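Local coordinates for protein SAM-dependent methyltransferase (Anabaena variabilis ATCC 29413, PDB 3GGD) that probably transfers a methyl group from S-adenosyl-L-methionine to an acceptor, and binds the by-product S-adenosyl-L-homocysteine, at residues E3-I8 with G167-F172; D62-N67 with G83-K88; S148-L153 with F208-I213. One frame throughout, in Å; residues are numbered along the deposited sequence. Where two conformers were deposited one is given.

Contact 1. Residues E3-I8 with G167-F172. With SO4 (sulfate ion), chain G.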
loop_
_atom_site.group_PDB
_atom_site.type_symbol
_atom_site.label_atom_id
_atom_site.label_comp_id
_atom_site.label_asym_id
_atom_site.label_seq_id
_atom_site.Cartn_x
_atom_site.Cartn_y
_atom_site.Cartn_z
ATOM N N GLU A 3 -9.525 8.397 -21.452
ATOM C CA GLU A 3 -8.372 8.344 -22.404
ATOM C C GLU A 3 -7.169 7.618 -21.753
ATOM O O GLU A 3 -7.257 7.128 -20.588
ATOM C CB GLU A 3 -7.989 9.753 -22.883
ATOM N N LYS A 4 -6.064 7.571 -22.512
ATOM C CA LYS A 4 -4.850 6.792 -22.170
ATOM C C LYS A 4 -4.115 7.301 -20.921
ATOM O O LYS A 4 -3.966 8.515 -20.738
ATOM C CB LYS A 4 -3.899 6.813 -23.373
ATOM C CG LYS A 4 -3.059 5.566 -23.559
ATOM C CD LYS A 4 -2.356 5.573 -24.926
ATOM C CE LYS A 4 -1.731 4.213 -25.265
ATOM N N LEU A 5 -3.663 6.378 -20.066
ATOM C CA LEU A 5 -2.891 6.739 -18.862
ATOM C C LEU A 5 -1.487 7.194 -19.237
ATOM O O LEU A 5 -0.875 6.648 -20.141
ATOM C CB LEU A 5 -2.764 5.555 -17.889
ATOM C CG LEU A 5 -3.962 5.155 -17.032
ATOM C CD1 LEU A 5 -3.679 3.860 -16.339
ATOM C CD2 LEU A 5 -4.288 6.234 -16.024
ATOM N N SER A 6 -0.972 8.175 -18.512
ATOM C CA SER A 6 0.383 8.679 -18.731
ATOM C C SER A 6 1.344 8.197 -17.638
ATOM O O SER A 6 0.959 8.079 -16.468
ATOM C CB SER A 6 0.379 10.209 -18.776
ATOM O OG SER A 6 1.704 10.716 -18.835
ATOM N N ALA A 7 2.589 7.923 -18.037
ATOM C CA ALA A 7 3.652 7.533 -17.106
ATOM C C ALA A 7 4.175 8.766 -16.335
ATOM O O ALA A 7 4.341 8.720 -15.102
ATOM C CB ALA A 7 4.803 6.822 -17.859
ATOM N N ILE A 8 4.429 9.859 -17.060
ATOM C CA ILE A 8 4.920 11.103 -16.451
ATOM C C ILE A 8 3.751 11.977 -15.934
ATOM O O ILE A 8 3.535 12.062 -14.715
ATOM C CB ILE A 8 5.827 11.922 -17.430
ATOM N N GLY A 167 5.946 -1.546 -16.131
ATOM C CA GLY A 167 4.945 -2.198 -16.961
ATOM C C GLY A 167 3.541 -1.884 -16.508
ATOM O O GLY A 167 2.595 -2.129 -17.221
ATOM N N CYS A 168 3.403 -1.294 -15.332
ATOM C CA CYS A 168 2.072 -0.977 -14.810
ATOM C C CYS A 168 1.196 -0.201 -15.799
ATOM O O CYS A 168 0.043 -0.562 -16.034
ATOM C CB CYS A 168 2.193 -0.167 -13.510
ATOM S SG CYS A 168 0.554 0.470 -12.876
ATOM N N ILE A 169 1.731 0.898 -16.326
ATOM C CA ILE A 169 0.953 1.793 -17.199
ATOM C C ILE A 169 0.648 1.102 -18.537
ATOM O O ILE A 169 -0.467 1.198 -19.030
ATOM C CB ILE A 169 1.650 3.194 -17.360
ATOM C CG1 ILE A 169 1.802 3.888 -15.979
ATOM C CG2 ILE A 169 0.935 4.093 -18.403
ATOM C CD1 ILE A 169 0.538 4.055 -15.139
ATOM N N ASP A 170 1.625 0.399 -19.108
ATOM C CA ASP A 170 1.370 -0.384 -20.297
ATOM C C ASP A 170 0.277 -1.447 -20.077
ATOM O O ASP A 170 -0.548 -1.696 -20.933
ATOM C CB ASP A 170 2.627 -1.114 -20.720
ATOM C CG ASP A 170 3.674 -0.195 -21.364
ATOM O OD1 ASP A 170 3.369 0.970 -21.737
ATOM O OD2 ASP A 170 4.820 -0.679 -21.502
ATOM N N PHE A 171 0.320 -2.100 -18.933
ATOM C CA PHE A 171 -0.654 -3.112 -18.597
ATOM C C PHE A 171 -2.073 -2.533 -18.661
ATOM O O PHE A 171 -2.957 -3.081 -19.322
ATOM C CB PHE A 171 -0.376 -3.654 -17.187
ATOM C CG PHE A 171 -1.431 -4.601 -16.696
ATOM C CD1 PHE A 171 -1.362 -5.950 -17.000
ATOM C CD2 PHE A 171 -2.503 -4.131 -15.961
ATOM C CE1 PHE A 171 -2.352 -6.825 -16.559
ATOM C CE2 PHE A 171 -3.494 -4.988 -15.536
ATOM C CZ PHE A 171 -3.411 -6.349 -15.850
ATOM N N PHE A 172 -2.281 -1.415 -17.975
ATOM C CA PHE A 172 -3.607 -0.802 -17.969
ATOM C C PHE A 172 -4.012 -0.232 -19.335
ATOM O O PHE A 172 -5.166 -0.358 -19.748
ATOM C CB PHE A 172 -3.739 0.235 -16.859
ATOM C CG PHE A 172 -3.862 -0.363 -15.506
ATOM C CD1 PHE A 172 -4.954 -1.151 -15.193
ATOM C CD2 PHE A 172 -2.901 -0.137 -14.542
ATOM C CE1 PHE A 172 -5.062 -1.728 -13.967
ATOM C CE2 PHE A 172 -2.996 -0.711 -13.279
ATOM C CZ PHE A 172 -4.074 -1.491 -12.975
HETATM S S SO4 G . 5.164 1.505 -17.619
HETATM O O1 SO4 G . 4.166 0.557 -18.122
HETATM O O2 SO4 G . 5.566 2.446 -18.678
HETATM O O3 SO4 G . 6.312 0.798 -16.996
HETATM O O4 SO4 G . 4.538 2.331 -16.582
#
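Leu5, on the irregular N-terminal segment 3-8, lies against the first turn of the helix that begins at Cys168. Leu5 CB meets the CG2 branch of Ile169, at 4.0 Å. CG stands anti to the carbonyl carbon (chi1 -76°) and carries the chain toward the helix, so that Leu5 CD1 comes within 3.7 Å of Phe172 CB; Leu5 and Phe172 then run alongside each other, pointing the same way. Ile169 CG2, anti to its own backbone N, also packs on the backbone of the loop, 3.6 Å from Leu5 O. No hydrogen bond crosses between the two segments, and the side chains meet by apolar packing. Beside them a sulfate, probably from the crystallisation liquor, sits at the helix N-terminus. Gly167 N, at the N-cap position, donates to sulfate O3 (2.5 Å), Asp170 N almost straight to sulfate O1 (2.7 Å, 175°), and Ile169 N to sulfate O4, an anion site made by backbone N-H groups where the helix dipole would probably help. Asn173, the residue after Phe172, accepts a hydrogen bond from Leu5 N through OD1. Met190 of helix 184-190 and the loop residue Arg195 also touch Leu5, so the N-terminal segment is packed against two helices ahead of helix 15-29.

Contact 2. Residues D62-N67 with G83-K88. With SAH (S-adenosyl-L-homocysteine), chain E.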
loop_
_atom_site.group_PDB
_atom_site.type_symbol
_atom_site.label_atom_id
_atom_site.label_comp_id
_atom_site.label_asym_id
_atom_site.label_seq_id
_atom_site.Cartn_x
_atom_site.Cartn_y
_atom_site.Cartn_z
ATOM N N ASP A 62 0.930 -2.007 9.698
ATOM C CA ASP A 62 0.327 -2.129 8.335
ATOM C C ASP A 62 0.187 -0.694 7.891
ATOM O O ASP A 62 -0.714 0.025 8.323
ATOM C CB ASP A 62 -1.044 -2.826 8.346
ATOM C CG ASP A 62 -1.582 -3.102 6.947
ATOM O OD1 ASP A 62 -1.036 -2.560 5.954
ATOM O OD2 ASP A 62 -2.574 -3.860 6.838
ATOM N N PHE A 63 1.155 -0.247 7.095
ATOM C CA PHE A 63 1.241 1.147 6.684
ATOM C C PHE A 63 0.348 1.384 5.456
ATOM O O PHE A 63 0.525 0.701 4.443
ATOM C CB PHE A 63 2.677 1.534 6.304
ATOM C CG PHE A 63 2.822 2.993 6.166
ATOM C CD1 PHE A 63 2.403 3.629 5.010
ATOM C CD2 PHE A 63 3.221 3.751 7.251
ATOM C CE1 PHE A 63 2.444 4.998 4.901
ATOM C CE2 PHE A 63 3.269 5.146 7.158
ATOM C CZ PHE A 63 2.854 5.770 5.984
ATOM N N ALA A 64 -0.599 2.332 5.546
ATOM C CA ALA A 64 -1.596 2.578 4.467
ATOM C C ALA A 64 -2.513 1.337 4.369
ATOM O O ALA A 64 -2.703 0.716 3.314
ATOM C CB ALA A 64 -0.914 2.947 3.083
ATOM N N CYS A 65 -3.045 0.955 5.518
ATOM C CA CYS A 65 -3.813 -0.270 5.668
ATOM C C CYS A 65 -5.202 -0.289 5.002
ATOM O O CYS A 65 -5.870 -1.344 4.960
ATOM C CB CYS A 65 -3.967 -0.579 7.156
ATOM S SG CYS A 65 -4.961 0.676 8.054
ATOM N N GLY A 66 -5.679 0.865 4.533
ATOM C CA GLY A 66 -6.983 0.921 3.867
ATOM C C GLY A 66 -8.084 0.428 4.804
ATOM O O GLY A 66 -8.117 0.798 5.988
ATOM N N ASN A 67 -8.947 -0.443 4.290
ATOM C CA ASN A 67 -10.070 -0.982 5.049
ATOM C C ASN A 67 -9.740 -2.169 5.920
ATOM O O ASN A 67 -10.645 -2.818 6.474
ATOM C CB ASN A 67 -11.255 -1.333 4.139
ATOM C CG ASN A 67 -10.910 -2.380 3.107
ATOM O OD1 ASN A 67 -9.793 -2.860 3.066
ATOM N ND2 ASN A 67 -11.866 -2.730 2.267
ATOM N N GLY A 83 -2.605 -0.476 12.437
ATOM C CA GLY A 83 -3.008 -0.123 11.077
ATOM C C GLY A 83 -3.047 1.398 10.951
ATOM O O GLY A 83 -3.772 2.081 11.679
ATOM N N LEU A 84 -2.219 1.931 10.065
ATOM C CA LEU A 84 -2.137 3.374 9.858
ATOM C C LEU A 84 -2.670 3.734 8.459
ATOM O O LEU A 84 -2.349 3.071 7.460
ATOM C CB LEU A 84 -0.698 3.845 9.979
ATOM C CG LEU A 84 0.023 3.650 11.329
ATOM C CD1 LEU A 84 1.495 4.145 11.166
ATOM C CD2 LEU A 84 -0.705 4.334 12.459
ATOM N N ASP A 85 -3.451 4.808 8.387
ATOM C CA ASP A 85 -3.921 5.304 7.112
ATOM C C ASP A 85 -4.219 6.789 7.239
ATOM O O ASP A 85 -4.587 7.282 8.328
ATOM C CB ASP A 85 -5.155 4.530 6.635
ATOM C CG ASP A 85 -5.335 4.599 5.118
ATOM O OD1 ASP A 85 -5.874 5.629 4.613
ATOM O OD2 ASP A 85 -4.925 3.620 4.419
ATOM N N VAL A 86 -4.079 7.497 6.128
ATOM C CA VAL A 86 -4.414 8.918 6.061
ATOM C C VAL A 86 -5.910 9.196 6.121
ATOM O O VAL A 86 -6.305 10.293 6.522
ATOM C CB VAL A 86 -3.847 9.576 4.748
ATOM C CG1 VAL A 86 -4.653 9.187 3.500
ATOM C CG2 VAL A 86 -3.730 11.109 4.884
ATOM N N SER A 87 -6.741 8.198 5.770
ATOM C CA SER A 87 -8.166 8.401 5.623
ATOM C C SER A 87 -8.971 7.936 6.812
ATOM O O SER A 87 -8.964 6.734 7.145
ATOM C CB SER A 87 -8.692 7.640 4.377
ATOM O OG SER A 87 -10.129 7.641 4.322
ATOM N N LYS A 88 -9.758 8.858 7.381
ATOM C CA LYS A 88 -10.633 8.502 8.484
ATOM C C LYS A 88 -11.749 7.561 8.044
ATOM O O LYS A 88 -12.193 6.712 8.822
ATOM C CB LYS A 88 -11.187 9.747 9.179
ATOM C CG LYS A 88 -12.078 10.582 8.320
ATOM C CD LYS A 88 -12.676 11.765 9.065
ATOM C CE LYS A 88 -13.463 12.631 8.060
ATOM N NZ LYS A 88 -14.001 13.826 8.717
HETATM N N SAH E . -2.664 -1.584 1.875
HETATM C CA SAH E . -4.128 -1.583 1.615
HETATM C CB SAH E . -4.614 -0.351 0.822
HETATM C CG SAH E . -3.980 -0.037 -0.545
HETATM S SD SAH E . -4.738 1.376 -1.368
HETATM C C SAH E . -4.572 -2.849 0.899
HETATM O O SAH E . -5.774 -3.213 0.949
HETATM O OXT SAH E . -3.766 -3.511 0.244
HETATM C "C5'" SAH E . -3.630 2.673 -0.893
HETATM C "C4'" SAH E . -3.885 3.180 0.557
HETATM O "O4'" SAH E . -2.926 4.213 0.887
HETATM C "C3'" SAH E . -5.257 3.824 0.832
HETATM O "O3'" SAH E . -5.917 3.245 1.945
HETATM C "C2'" SAH E . -4.938 5.281 1.145
HETATM O "O2'" SAH E . -5.898 5.978 1.965
HETATM C "C1'" SAH E . -3.541 5.180 1.728
HETATM N N9 SAH E . -2.795 6.444 1.705
HETATM C C8 SAH E . -2.761 7.309 0.655
HETATM N N7 SAH E . -1.964 8.351 0.945
HETATM C C5 SAH E . -1.494 8.145 2.213
HETATM C C6 SAH E . -0.654 8.910 3.128
HETATM N N6 SAH E . -0.196 10.097 2.665
HETATM N N1 SAH E . -0.400 8.443 4.359
HETATM C C2 SAH E . -0.931 7.247 4.768
HETATM N N3 SAH E . -1.720 6.526 3.971
HETATM C C4 SAH E . -2.051 6.923 2.728
#
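Strands 60-63 and 81-85 run parallel, and their C-terminal ends open into the S-adenosyl-L-homocysteine pocket, as in the Rossmann-like methyltransferase fold. The tight part is the backbone join. Leu84 N donates nearly straight to Asp62 O (3.0 Å, 172°); the same residue's carbonyl, Leu84 O, accepts from Cys65 N at 3.0 Å, the donor standing above the carbonyl plane, and weakly from Ala64 N. Cys65 SG, turned into the crowded position between its backbone N and carbonyl carbon, presses on Gly83 C at 3.5 Å; a CB on Gly83 would come very close to this sulfur. On the other face Phe63 CD2 and Leu84 CD1 meet more loosely, at 4.3 Å. Beyond the strand ends direct packing gives way to ligand: Val86 lays CG1 against the adenine, and Lys88 is exposed. Asp85, with CG anti to the backbone N, bridges both parts. Asp85 OD2 accepts from Gly66 N, above the carboxylate plane (2.9 Å), and from ligand O3' (2.7 Å); Asp85 OD1 accepts from ligand O2' (2.7 Å) and, on its anti lone pair, from Ser87 N in an Asx turn. An alanine here would remove the acceptors of both ribose hydroxyls and of Gly66 N and Ser87 N, and would probably weaken ligand binding and loosen the turn into helix 88-97. Ala64 O meanwhile accepts from the ligand's amino N. Four donors on one carboxylate would probably keep it ionised, and an acidic residue ending the second strand that grips both ribose hydroxyls is a hallmark of this cofactor site.

Contact 3. Residues S148-L153 with F208-I213. With CO (cobalt (II) ion), chain C; EDO (1,2-ethanediol), chain O.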
loop_
_atom_site.group_PDB
_atom_site.type_symbol
_atom_site.label_atom_id
_atom_site.label_comp_id
_atom_site.label_asym_id
_atom_site.label_seq_id
_atom_site.Cartn_x
_atom_site.Cartn_y
_atom_site.Cartn_z
ATOM N N SER A 148 9.059 9.363 6.472
ATOM C CA SER A 148 8.171 8.747 7.438
ATOM C C SER A 148 8.534 7.298 7.723
ATOM O O SER A 148 8.594 6.865 8.876
ATOM C CB SER A 148 6.718 8.887 6.975
ATOM O OG SER A 148 6.291 10.255 7.002
ATOM N N LEU A 149 8.777 6.538 6.669
ATOM C CA LEU A 149 9.091 5.146 6.804
ATOM C C LEU A 149 10.409 4.913 7.545
ATOM O O LEU A 149 10.493 4.029 8.376
ATOM C CB LEU A 149 9.065 4.460 5.416
ATOM C CG LEU A 149 7.653 4.448 4.773
ATOM C CD1 LEU A 149 7.682 4.092 3.257
ATOM C CD2 LEU A 149 6.610 3.509 5.500
ATOM N N ARG A 150 11.419 5.713 7.220
ATOM C CA ARG A 150 12.724 5.654 7.820
ATOM C C ARG A 150 12.586 5.900 9.336
ATOM O O ARG A 150 13.212 5.218 10.139
ATOM C CB ARG A 150 13.642 6.728 7.176
ATOM C CG ARG A 150 15.012 6.864 7.845
ATOM C CD ARG A 150 15.938 7.912 7.248
ATOM N NE ARG A 150 16.334 7.440 5.933
ATOM C CZ ARG A 150 15.773 7.771 4.775
ATOM N NH1 ARG A 150 14.817 8.704 4.685
ATOM N NH2 ARG A 150 16.194 7.152 3.680
ATOM N N ILE A 151 11.773 6.881 9.703
ATOM C CA ILE A 151 11.528 7.216 11.087
ATOM C C ILE A 151 10.852 6.030 11.820
ATOM O O ILE A 151 11.302 5.626 12.904
ATOM C CB ILE A 151 10.642 8.471 11.196
ATOM C CG1 ILE A 151 11.416 9.722 10.715
ATOM C CG2 ILE A 151 10.149 8.658 12.643
ATOM C CD1 ILE A 151 10.511 10.967 10.457
ATOM N N LEU A 152 9.823 5.438 11.219
ATOM C CA LEU A 152 9.129 4.337 11.898
ATOM C C LEU A 152 9.991 3.067 12.118
ATOM O O LEU A 152 9.865 2.358 13.162
ATOM C CB LEU A 152 7.866 3.962 11.118
ATOM C CG LEU A 152 6.764 5.031 11.061
ATOM C CD1 LEU A 152 5.664 4.676 10.026
ATOM C CD2 LEU A 152 6.155 5.321 12.485
ATOM N N LEU A 153 10.834 2.761 11.118
ATOM C CA LEU A 153 11.664 1.571 11.135
ATOM C C LEU A 153 12.841 1.648 12.101
ATOM O O LEU A 153 13.239 0.636 12.715
ATOM C CB LEU A 153 12.217 1.321 9.728
ATOM C CG LEU A 153 11.174 0.842 8.700
ATOM C CD1 LEU A 153 11.646 1.083 7.252
ATOM C CD2 LEU A 153 10.773 -0.646 8.957
ATOM N N PHE A 208 15.881 5.236 -0.331
ATOM C CA PHE A 208 16.450 4.517 0.797
ATOM C C PHE A 208 17.880 4.103 0.566
ATOM O O PHE A 208 18.230 2.942 0.693
ATOM C CB PHE A 208 15.622 3.270 1.110
ATOM C CG PHE A 208 14.153 3.554 1.372
ATOM C CD1 PHE A 208 13.738 4.102 2.579
ATOM C CD2 PHE A 208 13.187 3.244 0.414
ATOM C CE1 PHE A 208 12.376 4.376 2.809
ATOM C CE2 PHE A 208 11.838 3.507 0.642
ATOM C CZ PHE A 208 11.427 4.073 1.844
ATOM N N PRO A 209 18.736 5.056 0.258
ATOM C CA PRO A 209 20.120 4.685 -0.014
ATOM C C PRO A 209 20.838 4.097 1.228
ATOM O O PRO A 209 21.852 3.421 1.088
ATOM C CB PRO A 209 20.763 6.007 -0.466
ATOM C CG PRO A 209 19.931 7.033 0.186
ATOM C CD PRO A 209 18.518 6.499 0.189
ATOM N N ASP A 210 20.320 4.395 2.420
ATOM C CA ASP A 210 20.859 3.904 3.676
ATOM C C ASP A 210 20.281 2.532 4.058
ATOM O O ASP A 210 20.509 2.055 5.153
ATOM C CB ASP A 210 20.635 4.920 4.816
ATOM C CG ASP A 210 19.201 5.469 4.908
ATOM O OD1 ASP A 210 18.417 5.399 3.925
ATOM O OD2 ASP A 210 18.898 6.097 5.958
ATOM N N PHE A 211 19.543 1.896 3.154
ATOM C CA PHE A 211 18.972 0.578 3.451
ATOM C C PHE A 211 19.587 -0.557 2.622
ATOM O O PHE A 211 20.001 -0.368 1.493
ATOM C CB PHE A 211 17.445 0.588 3.256
ATOM C CG PHE A 211 16.702 1.274 4.372
ATOM C CD1 PHE A 211 16.848 2.651 4.575
ATOM C CD2 PHE A 211 15.908 0.543 5.261
ATOM C CE1 PHE A 211 16.195 3.297 5.627
ATOM C CE2 PHE A 211 15.262 1.187 6.326
ATOM C CZ PHE A 211 15.389 2.553 6.501
ATOM N N GLU A 212 19.632 -1.733 3.233
ATOM C CA GLU A 212 20.024 -2.985 2.601
ATOM C C GLU A 212 18.745 -3.631 2.075
ATOM O O GLU A 212 17.714 -3.547 2.734
ATOM C CB GLU A 212 20.645 -3.902 3.667
ATOM C CG GLU A 212 21.337 -5.133 3.132
ATOM C CD GLU A 212 21.833 -6.073 4.226
ATOM O OE1 GLU A 212 21.750 -5.727 5.429
ATOM O OE2 GLU A 212 22.285 -7.175 3.873
ATOM N N ILE A 213 18.798 -4.254 0.898
ATOM C CA ILE A 213 17.691 -5.043 0.395
ATOM C C ILE A 213 17.986 -6.480 0.835
ATOM O O ILE A 213 18.968 -7.051 0.426
ATOM C CB ILE A 213 17.577 -4.975 -1.140
ATOM C CG1 ILE A 213 17.358 -3.519 -1.581
ATOM C CG2 ILE A 213 16.486 -6.013 -1.667
ATOM C CD1 ILE A 213 17.399 -3.269 -3.095
HETATM CO CO CO C . 19.918 6.101 7.700
HETATM C C1 EDO O . 20.816 -3.463 -1.337
HETATM O O1 EDO O . 21.546 -4.099 -0.314
HETATM C C2 EDO O . 21.731 -2.898 -2.404
HETATM O O2 EDO O . 20.935 -2.012 -3.177
#
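Phe208, the first residue to leave the preceding helix, starts a type I turn closed by Phe211 N bonding to Phe208 O. Its ring reaches helix 142-153 obliquely, and Leu149 CD1 comes to the ring edge at Phe208 CZ, 4.0 Å away. Pro209 follows and merely brushes the Arg150 guanidinium. Asp210 carries the polar core of the contact. With CG in the crowded position between backbone N and carbonyl carbon (chi1 48°), its carboxylate faces Arg150, which runs extended from the helix and bends at chi3 to bring its guanidinium round. The salt bridge is side-on: Arg150 NE donates to Asp210 OD2 at 2.9 Å and Arg150 NH2 to Asp210 OD1 at 2.8 Å (171°), each oxygen using its syn lone pair. The two planes lie only 27° apart. Asp210 OD2 also binds the cobalt ion at 2.0 Å, and His244 contributes to the same site; metal and guanidinium together would be expected to hold the carboxylate as an anion. Phe211, first residue of the strand, points its ring at the helix, with Arg150 NE near the plane at its edge, 4.2 Å from Phe211 CE1, and Leu153 CD1 3.7 Å from Phe211 CE2. At Ile213 the contact has ended, and its backbone N donates to an ethanediol. Arg150 NH2 also bonds to Tyr207 O, at the end of helix 201-207. Leu149 and Leu153 rest on strand 127-131, while Phe208 and Phe211 touch Ile242 of strand 237-244, so the contact ties helix 142-153 to an edge strand, 211-217, across one sheet face.

Overall arrangement
Of the three, contact 2 alone bonds S-adenosyl-L-homocysteine directly, forming part of its pocket with Trp23, Asp109, Gly110 and Arg131. Contacts 2 and 3 have centres 19 Å apart yet touch through the core, Phe63 CE2 meeting Leu152 CD1 at 3.8 Å, so the helix of contact 3 backs the first strand of contact 2. Contact 1 lies across the chain's centre from contact 2, with nearest atoms about 16 Å apart. The side chain of Phe172 is about 12 Å, and that of Leu149 about 8 Å, from the ligand. Along the sequence, contact 2 is nested in the loop closed by contact 1, whereas contacts 1 and 3 interleave, their centres 28 Å apart.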